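Local coordinates for protein separin (Saccharomyces cerevisiae, PDB 5U1T) that cleaves the Scc1 subunit of cohesin as a caspase-like cysteine protease, so that sister chromatids separate at the onset of anaphase, and is held inactive by securin until then, at residues L150-D160 against C189-Y200; L615-L623 against L866-S874. All blocks are in the same frame, centred on the assembly; numbering follows the deposited sequence.

Interaction 1: L150-D160 against C189-Y200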
loop_
_atom_site.group_PDB
_atom_site.type_symbol
_atom_site.label_atom_id
_atom_site.label_comp_id
_atom_site.label_asym_id
_atom_site.label_seq_id
_atom_site.Cartn_x
_atom_site.Cartn_y
_atom_site.Cartn_z
ATOM N N LEU A 150 -52.294 54.228 7.629
ATOM C CA LEU A 150 -51.701 55.428 7.039
ATOM C C LEU A 150 -50.190 55.588 7.274
ATOM O O LEU A 150 -49.454 55.761 6.308
ATOM C CB LEU A 150 -52.441 56.683 7.517
ATOM C CG LEU A 150 -51.779 57.997 7.092
ATOM C CD1 LEU A 150 -51.650 58.097 5.568
ATOM C CD2 LEU A 150 -52.544 59.162 7.649
ATOM N N PRO A 151 -49.717 55.522 8.536
ATOM C CA PRO A 151 -48.262 55.671 8.710
ATOM C C PRO A 151 -47.441 54.571 8.024
ATOM O O PRO A 151 -46.303 54.812 7.627
ATOM C CB PRO A 151 -48.080 55.601 10.224
ATOM C CG PRO A 151 -49.260 54.820 10.699
ATOM C CD PRO A 151 -50.392 55.236 9.814
ATOM N N HIS A 152 -48.006 53.384 7.868
ATOM C CA HIS A 152 -47.280 52.331 7.166
ATOM C C HIS A 152 -47.272 52.547 5.660
ATOM O O HIS A 152 -46.294 52.230 4.978
ATOM C CB HIS A 152 -47.884 50.977 7.489
ATOM C CG HIS A 152 -48.010 50.729 8.951
ATOM N ND1 HIS A 152 -46.978 50.972 9.828
ATOM C CD2 HIS A 152 -49.041 50.263 9.694
ATOM C CE1 HIS A 152 -47.367 50.666 11.053
ATOM N NE2 HIS A 152 -48.614 50.233 10.998
ATOM N N ILE A 153 -48.370 53.072 5.138
ATOM C CA ILE A 153 -48.463 53.305 3.714
ATOM C C ILE A 153 -47.557 54.467 3.363
ATOM O O ILE A 153 -46.884 54.455 2.331
ATOM C CB ILE A 153 -49.902 53.560 3.295
ATOM C CG1 ILE A 153 -50.630 52.224 3.222
ATOM C CG2 ILE A 153 -49.964 54.225 1.948
ATOM C CD1 ILE A 153 -52.090 52.351 3.404
ATOM N N LEU A 154 -47.502 55.451 4.251
ATOM C CA LEU A 154 -46.577 56.554 4.061
ATOM C C LEU A 154 -45.131 56.056 4.138
ATOM O O LEU A 154 -44.335 56.362 3.257
ATOM C CB LEU A 154 -46.835 57.659 5.083
ATOM C CG LEU A 154 -48.163 58.410 4.895
ATOM C CD1 LEU A 154 -48.359 59.522 5.928
ATOM C CD2 LEU A 154 -48.307 58.961 3.478
ATOM N N GLU A 155 -44.803 55.265 5.163
ATOM C CA GLU A 155 -43.442 54.718 5.345
ATOM C C GLU A 155 -42.964 53.928 4.116
ATOM O O GLU A 155 -41.842 54.111 3.629
ATOM C CB GLU A 155 -43.391 53.834 6.604
ATOM C CG GLU A 155 -42.255 52.806 6.636
ATOM C CD GLU A 155 -40.868 53.414 6.869
ATOM O OE1 GLU A 155 -39.869 52.648 6.834
ATOM O OE2 GLU A 155 -40.772 54.646 7.088
ATOM N N LEU A 156 -43.848 53.060 3.635
ATOM C CA LEU A 156 -43.697 52.363 2.367
ATOM C C LEU A 156 -43.270 53.291 1.243
ATOM O O LEU A 156 -42.197 53.141 0.663
ATOM C CB LEU A 156 -45.017 51.692 1.991
ATOM C CG LEU A 156 -45.092 51.073 0.607
ATOM C CD1 LEU A 156 -44.150 49.910 0.613
ATOM C CD2 LEU A 156 -46.508 50.639 0.272
ATOM N N PHE A 157 -44.124 54.261 0.940
ATOM C CA PHE A 157 -43.909 55.098 -0.221
ATOM C C PHE A 157 -42.814 56.123 0.030
ATOM O O PHE A 157 -42.122 56.517 -0.903
ATOM C CB PHE A 157 -45.217 55.750 -0.640
ATOM C CG PHE A 157 -46.094 54.849 -1.479
ATOM C CD1 PHE A 157 -45.769 54.581 -2.809
ATOM C CD2 PHE A 157 -47.227 54.263 -0.953
ATOM C CE1 PHE A 157 -46.571 53.754 -3.592
ATOM C CE2 PHE A 157 -48.027 53.435 -1.735
ATOM C CZ PHE A 157 -47.701 53.183 -3.051
ATOM N N SER A 158 -42.622 56.508 1.290
ATOM C CA SER A 158 -41.463 57.323 1.668
ATOM C C SER A 158 -40.178 56.679 1.151
ATOM O O SER A 158 -39.374 57.328 0.500
ATOM C CB SER A 158 -41.387 57.512 3.194
ATOM O OG SER A 158 -40.252 58.277 3.589
ATOM N N HIS A 159 -40.007 55.392 1.437
ATOM C CA HIS A 159 -38.845 54.639 0.975
ATOM C C HIS A 159 -39.197 53.696 -0.166
ATOM O O HIS A 159 -38.775 52.544 -0.167
ATOM C CB HIS A 159 -38.235 53.839 2.116
ATOM C CG HIS A 159 -37.760 54.684 3.248
ATOM N ND1 HIS A 159 -38.480 54.836 4.416
ATOM C CD2 HIS A 159 -36.643 55.432 3.392
ATOM C CE1 HIS A 159 -37.821 55.638 5.231
ATOM N NE2 HIS A 159 -36.703 56.015 4.633
ATOM N N ASP A 160 -39.965 54.202 -1.130
ATOM C CA ASP A 160 -40.337 53.460 -2.333
ATOM C C ASP A 160 -39.143 52.870 -3.093
ATOM O O ASP A 160 -39.270 51.818 -3.720
ATOM C CB ASP A 160 -41.136 54.365 -3.273
ATOM C CG ASP A 160 -40.413 55.657 -3.590
ATOM O OD1 ASP A 160 -39.213 55.782 -3.254
ATOM O OD2 ASP A 160 -41.046 56.550 -4.183
ATOM N N CYS A 189 -53.037 63.836 4.676
ATOM C CA CYS A 189 -51.812 63.762 3.882
ATOM C C CYS A 189 -52.054 63.657 2.385
ATOM O O CYS A 189 -51.239 63.062 1.673
ATOM C CB CYS A 189 -50.952 62.570 4.323
ATOM S SG CYS A 189 -50.418 62.635 6.031
ATOM N N LYS A 190 -53.161 64.219 1.912
ATOM C CA LYS A 190 -53.492 64.207 0.488
ATOM C C LYS A 190 -52.330 64.781 -0.345
ATOM O O LYS A 190 -52.004 64.276 -1.426
ATOM C CB LYS A 190 -54.792 64.988 0.239
ATOM C CG LYS A 190 -55.838 64.799 1.342
ATOM C CD LYS A 190 -57.269 64.951 0.835
ATOM C CE LYS A 190 -57.625 63.860 -0.156
ATOM N NZ LYS A 190 -59.067 63.846 -0.508
ATOM N N VAL A 191 -51.691 65.823 0.184
ATOM C CA VAL A 191 -50.497 66.395 -0.428
ATOM C C VAL A 191 -49.411 65.342 -0.670
ATOM O O VAL A 191 -48.864 65.253 -1.770
ATOM C CB VAL A 191 -49.916 67.540 0.441
ATOM C CG1 VAL A 191 -50.005 67.190 1.909
ATOM C CG2 VAL A 191 -48.475 67.828 0.058
ATOM N N LEU A 192 -49.110 64.546 0.356
ATOM C CA LEU A 192 -48.069 63.518 0.273
ATOM C C LEU A 192 -48.324 62.532 -0.854
ATOM O O LEU A 192 -47.425 62.220 -1.640
ATOM C CB LEU A 192 -47.959 62.773 1.597
ATOM C CG LEU A 192 -47.343 63.613 2.712
ATOM C CD1 LEU A 192 -47.174 62.788 3.980
ATOM C CD2 LEU A 192 -46.018 64.180 2.247
ATOM N N PHE A 193 -49.558 62.050 -0.932
ATOM C CA PHE A 193 -49.965 61.194 -2.032
ATOM C C PHE A 193 -49.878 61.924 -3.368
ATOM O O PHE A 193 -49.273 61.402 -4.315
ATOM C CB PHE A 193 -51.374 60.666 -1.797
ATOM C CG PHE A 193 -51.445 59.626 -0.721
ATOM C CD1 PHE A 193 -51.617 59.991 0.606
ATOM C CD2 PHE A 193 -51.316 58.280 -1.027
ATOM C CE1 PHE A 193 -51.668 59.024 1.609
ATOM C CE2 PHE A 193 -51.372 57.313 -0.027
ATOM C CZ PHE A 193 -51.548 57.690 1.289
ATOM N N GLY A 194 -50.471 63.123 -3.439
ATOM C CA GLY A 194 -50.339 63.985 -4.604
ATOM C C GLY A 194 -48.908 64.093 -5.117
ATOM O O GLY A 194 -48.632 63.794 -6.275
ATOM N N LEU A 195 -47.996 64.504 -4.244
ATOM C CA LEU A 195 -46.583 64.616 -4.585
ATOM C C LEU A 195 -46.029 63.327 -5.194
ATOM O O LEU A 195 -45.330 63.359 -6.217
ATOM C CB LEU A 195 -45.767 64.993 -3.343
ATOM C CG LEU A 195 -45.878 66.424 -2.806
ATOM C CD1 LEU A 195 -45.449 66.495 -1.352
ATOM C CD2 LEU A 195 -45.023 67.358 -3.639
ATOM N N LYS A 196 -46.336 62.193 -4.562
ATOM C CA LYS A 196 -45.848 60.900 -5.029
ATOM C C LYS A 196 -46.429 60.539 -6.398
ATOM O O LYS A 196 -45.711 60.027 -7.263
ATOM C CB LYS A 196 -46.182 59.799 -4.018
ATOM C CG LYS A 196 -45.663 58.409 -4.415
ATOM C CD LYS A 196 -44.161 58.407 -4.572
ATOM C CE LYS A 196 -43.455 58.719 -3.268
ATOM N NZ LYS A 196 -41.969 58.625 -3.388
ATOM N N PHE A 197 -47.726 60.800 -6.575
ATOM C CA PHE A 197 -48.440 60.474 -7.810
ATOM C C PHE A 197 -47.924 61.264 -9.007
ATOM O O PHE A 197 -47.779 60.716 -10.107
ATOM C CB PHE A 197 -49.943 60.720 -7.642
ATOM C CG PHE A 197 -50.695 60.819 -8.945
ATOM C CD1 PHE A 197 -51.084 59.677 -9.627
ATOM C CD2 PHE A 197 -51.024 62.058 -9.484
ATOM C CE1 PHE A 197 -51.777 59.770 -10.826
ATOM C CE2 PHE A 197 -51.713 62.150 -10.675
ATOM C CZ PHE A 197 -52.095 61.008 -11.345
ATOM N N LEU A 198 -47.671 62.554 -8.798
ATOM C CA LEU A 198 -47.076 63.385 -9.846
ATOM C C LEU A 198 -45.691 62.847 -10.180
ATOM O O LEU A 198 -45.354 62.665 -11.354
ATOM C CB LEU A 198 -46.999 64.861 -9.426
ATOM C CG LEU A 198 -48.344 65.562 -9.210
ATOM C CD1 LEU A 198 -48.170 67.051 -8.908
ATOM C CD2 LEU A 198 -49.257 65.354 -10.408
ATOM N N GLN A 199 -44.905 62.581 -9.141
ATOM C CA GLN A 199 -43.565 62.034 -9.314
ATOM C C GLN A 199 -43.589 60.767 -10.168
ATOM O O GLN A 199 -42.819 60.649 -11.114
ATOM C CB GLN A 199 -42.928 61.753 -7.955
ATOM C CG GLN A 199 -41.620 60.971 -8.020
ATOM C CD GLN A 199 -41.330 60.217 -6.730
ATOM O OE1 GLN A 199 -41.890 60.524 -5.675
ATOM N NE2 GLN A 199 -40.465 59.218 -6.813
ATOM N N TYR A 200 -44.493 59.837 -9.862
ATOM C CA TYR A 200 -44.519 58.552 -10.569
ATOM C C TYR A 200 -44.857 58.741 -12.043
ATOM O O TYR A 200 -44.193 58.180 -12.920
ATOM C CB TYR A 200 -45.513 57.573 -9.923
ATOM C CG TYR A 200 -44.971 56.821 -8.719
ATOM C CD1 TYR A 200 -43.666 57.010 -8.285
ATOM C CD2 TYR A 200 -45.767 55.916 -8.019
ATOM C CE1 TYR A 200 -43.171 56.329 -7.184
ATOM C CE2 TYR A 200 -45.281 55.230 -6.922
ATOM C CZ TYR A 200 -43.982 55.441 -6.509
ATOM O OH TYR A 200 -43.486 54.766 -5.419
#
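Leu154 lies across the end of the Phe193 side chain at about a right angle, its CD2 3.8 Å from Phe193 CE1. Its other methyl, CD1, packs against Cys189 SG at 3.7 Å and also meets Leu192 CD1. Ile153 CG2 reaches the Phe193 ring at CZ, 3.9 Å away. Leu150 reaches it because its chi1 of 173° turns CG away from the backbone N and lets CD1 come to the ring edge. Helix 172-185 touches Ile153 and Phe193, and helix 236-250 touches Leu154 and Leu192.

The polar contacts gather at the C-terminal end of helix 146-158. Lys196 NZ forms a salt bridge with Asp160 OD2, though its modelled length is too short to trust. The lysine bends at chi2 and chi3, and NZ also donates to Gln199 OE1 (3.0 Å) and weakly to Phe157 O. Tyr200 OH donates to Asp160 OD2 on its anti side, 3.3 Å away. The same hydroxyl lies at the edge of the Phe157 ring. A phenylalanine in place of Tyr200 would probably leave Asp160 OD2 without its hydroxyl donor.

Helices 146-158 and 190-203 are thus joined by an apolar seam and a buried ion pair. The lysine charge and tyrosine donor probably favour ionised Asp160.

Interaction 2: L615-L623 against L866-S874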
loop_
_atom_site.group_PDB
_atom_site.type_symbol
_atom_site.label_atom_id
_atom_site.label_comp_id
_atom_site.label_asym_id
_atom_site.label_seq_id
_atom_site.Cartn_x
_atom_site.Cartn_y
_atom_site.Cartn_z
ATOM N N LEU A 615 -9.393 1.672 -9.155
ATOM C CA LEU A 615 -8.994 1.109 -10.432
ATOM C C LEU A 615 -7.544 0.604 -10.344
ATOM O O LEU A 615 -7.225 -0.536 -10.683
ATOM C CB LEU A 615 -9.119 2.140 -11.558
ATOM C CG LEU A 615 -10.504 2.465 -12.109
ATOM C CD1 LEU A 615 -10.358 3.535 -13.166
ATOM C CD2 LEU A 615 -11.215 1.246 -12.669
ATOM N N ASN A 616 -6.676 1.486 -9.875
ATOM C CA ASN A 616 -5.274 1.191 -9.705
ATOM C C ASN A 616 -4.993 0.012 -8.770
ATOM O O ASN A 616 -4.152 -0.830 -9.051
ATOM C CB ASN A 616 -4.586 2.437 -9.188
ATOM C CG ASN A 616 -3.188 2.177 -8.748
ATOM O OD1 ASN A 616 -2.950 1.595 -7.680
ATOM N ND2 ASN A 616 -2.237 2.632 -9.551
ATOM N N PHE A 617 -5.689 -0.045 -7.651
ATOM C CA PHE A 617 -5.509 -1.130 -6.707
ATOM C C PHE A 617 -5.983 -2.463 -7.296
ATOM O O PHE A 617 -5.536 -3.524 -6.864
ATOM C CB PHE A 617 -6.240 -0.782 -5.412
ATOM C CG PHE A 617 -6.351 -1.909 -4.415
ATOM C CD1 PHE A 617 -7.442 -2.779 -4.442
ATOM C CD2 PHE A 617 -5.420 -2.048 -3.408
ATOM C CE1 PHE A 617 -7.574 -3.785 -3.508
ATOM C CE2 PHE A 617 -5.550 -3.050 -2.470
ATOM C CZ PHE A 617 -6.626 -3.933 -2.528
ATOM N N ASN A 618 -6.872 -2.413 -8.286
ATOM C CA ASN A 618 -7.346 -3.640 -8.928
ATOM C C ASN A 618 -6.705 -3.865 -10.287
ATOM O O ASN A 618 -7.081 -4.790 -11.013
ATOM C CB ASN A 618 -8.861 -3.634 -9.069
ATOM C CG ASN A 618 -9.553 -3.996 -7.782
ATOM O OD1 ASN A 618 -10.290 -3.187 -7.205
ATOM N ND2 ASN A 618 -9.312 -5.211 -7.304
ATOM N N ASN A 619 -5.727 -3.018 -10.600
ATOM C CA ASN A 619 -4.954 -3.100 -11.827
ATOM C C ASN A 619 -5.877 -3.047 -13.053
ATOM O O ASN A 619 -5.776 -3.853 -13.957
ATOM C CB ASN A 619 -4.078 -4.373 -11.844
ATOM C CG ASN A 619 -3.298 -4.590 -10.531
ATOM O OD1 ASN A 619 -2.354 -3.852 -10.217
ATOM N ND2 ASN A 619 -3.689 -5.617 -9.768
ATOM N N PHE A 620 -6.790 -2.089 -13.078
ATOM C CA PHE A 620 -7.655 -1.909 -14.239
ATOM C C PHE A 620 -6.963 -0.912 -15.144
ATOM O O PHE A 620 -7.573 0.064 -15.576
ATOM C CB PHE A 620 -9.042 -1.392 -13.848
ATOM C CG PHE A 620 -9.982 -2.440 -13.329
ATOM C CD1 PHE A 620 -9.526 -3.559 -12.658
ATOM C CD2 PHE A 620 -11.348 -2.295 -13.504
ATOM C CE1 PHE A 620 -10.421 -4.513 -12.169
ATOM C CE2 PHE A 620 -12.237 -3.247 -13.015
ATOM C CZ PHE A 620 -11.770 -4.354 -12.349
ATOM N N ASP A 621 -5.689 -1.160 -15.421
ATOM C CA ASP A 621 -4.790 -0.146 -15.960
ATOM C C ASP A 621 -5.258 0.508 -17.275
ATOM O O ASP A 621 -4.921 1.664 -17.548
ATOM C CB ASP A 621 -3.393 -0.757 -16.142
ATOM C CG ASP A 621 -2.900 -1.495 -14.887
ATOM O OD1 ASP A 621 -3.144 -1.015 -13.758
ATOM O OD2 ASP A 621 -2.268 -2.572 -15.024
ATOM N N LYS A 622 -6.030 -0.218 -18.079
ATOM C CA LYS A 622 -6.546 0.308 -19.339
ATOM C C LYS A 622 -7.562 1.429 -19.066
ATOM O O LYS A 622 -7.445 2.548 -19.581
ATOM C CB LYS A 622 -7.193 -0.817 -20.146
ATOM C CG LYS A 622 -7.538 -0.489 -21.581
ATOM C CD LYS A 622 -8.179 -1.699 -22.246
ATOM C CE LYS A 622 -7.608 -1.981 -23.638
ATOM N NZ LYS A 622 -8.054 -1.008 -24.712
ATOM N N LEU A 623 -8.556 1.095 -18.245
ATOM C CA LEU A 623 -9.560 2.045 -17.780
ATOM C C LEU A 623 -8.886 3.211 -17.075
ATOM O O LEU A 623 -9.225 4.362 -17.315
ATOM C CB LEU A 623 -10.572 1.358 -16.846
ATOM C CG LEU A 623 -11.537 0.423 -17.583
ATOM C CD1 LEU A 623 -12.436 -0.337 -16.628
ATOM C CD2 LEU A 623 -12.348 1.199 -18.590
ATOM N N LEU A 866 -12.327 -11.759 -9.870
ATOM C CA LEU A 866 -11.596 -10.702 -10.543
ATOM C C LEU A 866 -12.251 -10.437 -11.888
ATOM O O LEU A 866 -12.982 -11.274 -12.403
ATOM C CB LEU A 866 -10.110 -11.077 -10.691
ATOM C CG LEU A 866 -9.311 -11.238 -9.386
ATOM C CD1 LEU A 866 -7.837 -11.512 -9.635
ATOM C CD2 LEU A 866 -9.451 -10.018 -8.491
ATOM N N ASP A 867 -12.032 -9.248 -12.432
ATOM C CA ASP A 867 -12.531 -8.925 -13.755
ATOM C C ASP A 867 -11.429 -9.305 -14.771
ATOM O O ASP A 867 -10.493 -8.537 -15.001
ATOM C CB ASP A 867 -12.935 -7.438 -13.821
ATOM C CG ASP A 867 -13.439 -7.000 -15.203
ATOM O OD1 ASP A 867 -12.960 -7.522 -16.235
ATOM O OD2 ASP A 867 -14.303 -6.090 -15.268
ATOM N N ALA A 868 -11.573 -10.487 -15.373
ATOM C CA ALA A 868 -10.537 -11.060 -16.222
ATOM C C ALA A 868 -10.166 -10.156 -17.397
ATOM O O ALA A 868 -8.976 -10.067 -17.747
ATOM C CB ALA A 868 -10.962 -12.433 -16.731
ATOM N N GLU A 869 -11.163 -9.476 -17.982
ATOM C CA GLU A 869 -10.923 -8.610 -19.140
ATOM C C GLU A 869 -10.312 -7.262 -18.766
ATOM O O GLU A 869 -9.686 -6.625 -19.597
ATOM C CB GLU A 869 -12.214 -8.361 -19.927
ATOM C CG GLU A 869 -13.077 -9.598 -20.136
ATOM C CD GLU A 869 -13.481 -9.818 -21.605
ATOM O OE1 GLU A 869 -14.600 -9.366 -22.001
ATOM O OE2 GLU A 869 -12.688 -10.463 -22.353
ATOM N N ALA A 870 -10.477 -6.823 -17.525
ATOM C CA ALA A 870 -9.964 -5.510 -17.134
ATOM C C ALA A 870 -8.533 -5.548 -16.574
ATOM O O ALA A 870 -7.736 -4.630 -16.806
ATOM C CB ALA A 870 -10.899 -4.872 -16.117
ATOM N N ASP A 871 -8.227 -6.607 -15.825
ATOM C CA ASP A 871 -6.902 -6.805 -15.230
ATOM C C ASP A 871 -6.006 -7.795 -16.021
ATOM O O ASP A 871 -5.997 -8.996 -15.741
ATOM C CB ASP A 871 -7.058 -7.292 -13.793
ATOM C CG ASP A 871 -5.749 -7.329 -13.048
ATOM O OD1 ASP A 871 -4.688 -7.063 -13.658
ATOM O OD2 ASP A 871 -5.781 -7.634 -11.835
ATOM N N ILE A 872 -5.241 -7.284 -16.983
ATOM C CA ILE A 872 -4.468 -8.165 -17.860
ATOM C C ILE A 872 -3.306 -8.817 -17.097
ATOM O O ILE A 872 -2.990 -9.968 -17.341
ATOM C CB ILE A 872 -3.930 -7.423 -19.120
ATOM C CG1 ILE A 872 -3.238 -8.409 -20.069
ATOM C CG2 ILE A 872 -2.973 -6.307 -18.756
ATOM C CD1 ILE A 872 -4.058 -9.648 -20.403
ATOM N N THR A 873 -2.712 -8.101 -16.150
ATOM C CA THR A 873 -1.612 -8.651 -15.383
ATOM C C THR A 873 -2.073 -9.784 -14.438
ATOM O O THR A 873 -1.318 -10.732 -14.220
ATOM C CB THR A 873 -0.850 -7.546 -14.598
ATOM O OG1 THR A 873 -1.725 -6.876 -13.697
ATOM C CG2 THR A 873 -0.269 -6.519 -15.544
ATOM N N SER A 874 -3.294 -9.740 -13.906
ATOM C CA SER A 874 -3.803 -10.900 -13.172
ATOM C C SER A 874 -4.200 -12.052 -14.094
ATOM O O SER A 874 -4.144 -13.211 -13.691
ATOM C CB SER A 874 -5.019 -10.548 -12.314
ATOM O OG SER A 874 -4.658 -9.873 -11.137
#
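Ala870 CB sits squarely over one face of the Phe620 ring. The methyl is 3.6 Å from the ring centroid and 7° off the ring normal, a CH-pi contact. Asp867 adds its CB, 3.6 Å from Phe620 CZ. The Asp867 carboxylate plane stands 74° from the ring plane. Phe620 has CG anti to its carbonyl carbon (chi1 -80°), and the end of the ring comes nearer to residues 866-874 than its first bond suggests.

Next to the ring, Asn619 and Asp871 lie side by side and point the same way. Asn619 CB is 3.3 Å from Asp871 OD1. The backbone joins in through Asp871 CA, whose C-H points to Asn619 O at 3.4 Å.

Local turns position these groups. Asn619, with positive phi, is the C-prime residue of a Schellman motif that ends helix 602-617. Phe620 is the centre of an inverse gamma turn and the N-cap of the next helix. On the other side, Asp867 OD1 takes the N-H of Ala870 in an Asx motif (2.9 Å), which probably helps place the methyl. Asp871 is the N-cap of helix 872-881. Its OD1 accepts from Ser874 N at 3.0 Å, well above the carboxylate plane, and from Thr873 OG1 through the syn lone pair. Its OD2 accepts from Ser874 OG at 2.6 Å. Three bonds thus hold the carboxylate against rotation.

Further out, Tyr895 OH bonds to both Ala870 O and Lys622 N and so bridges the two segments. Leu578 of helix 578-590 touches Phe620, and Arg834 of helix 829-845 bonds Ser874 OG. The contact therefore joins the turn between helices 602-617 and 621-633 to the start of helix 872-881, with helices 578-590 and 829-845 packed beside it.

Overall arrangement
Both contacts belong to the helical part of separase and lie away from the probable catalytic cysteine, Cys1497. Their centres are 76 Å apart, their nearest atoms about 57 Å, and they share no helix. Interaction 1 lies far from the centre of the chain, yet all its touching residues are buried. Interaction 2 is nearer that centre, about 16 Å away, but includes partly exposed residues. Interaction 1 joins the sides of helices close in sequence, by apolar packing and an ion pair. Interaction 2 brings together turns 243 residues apart, by ring-to-methyl packing. Between its two segments no side-chain hydrogen bond is clear; those of Asp867 and Asp871 close turns within residues 866-874.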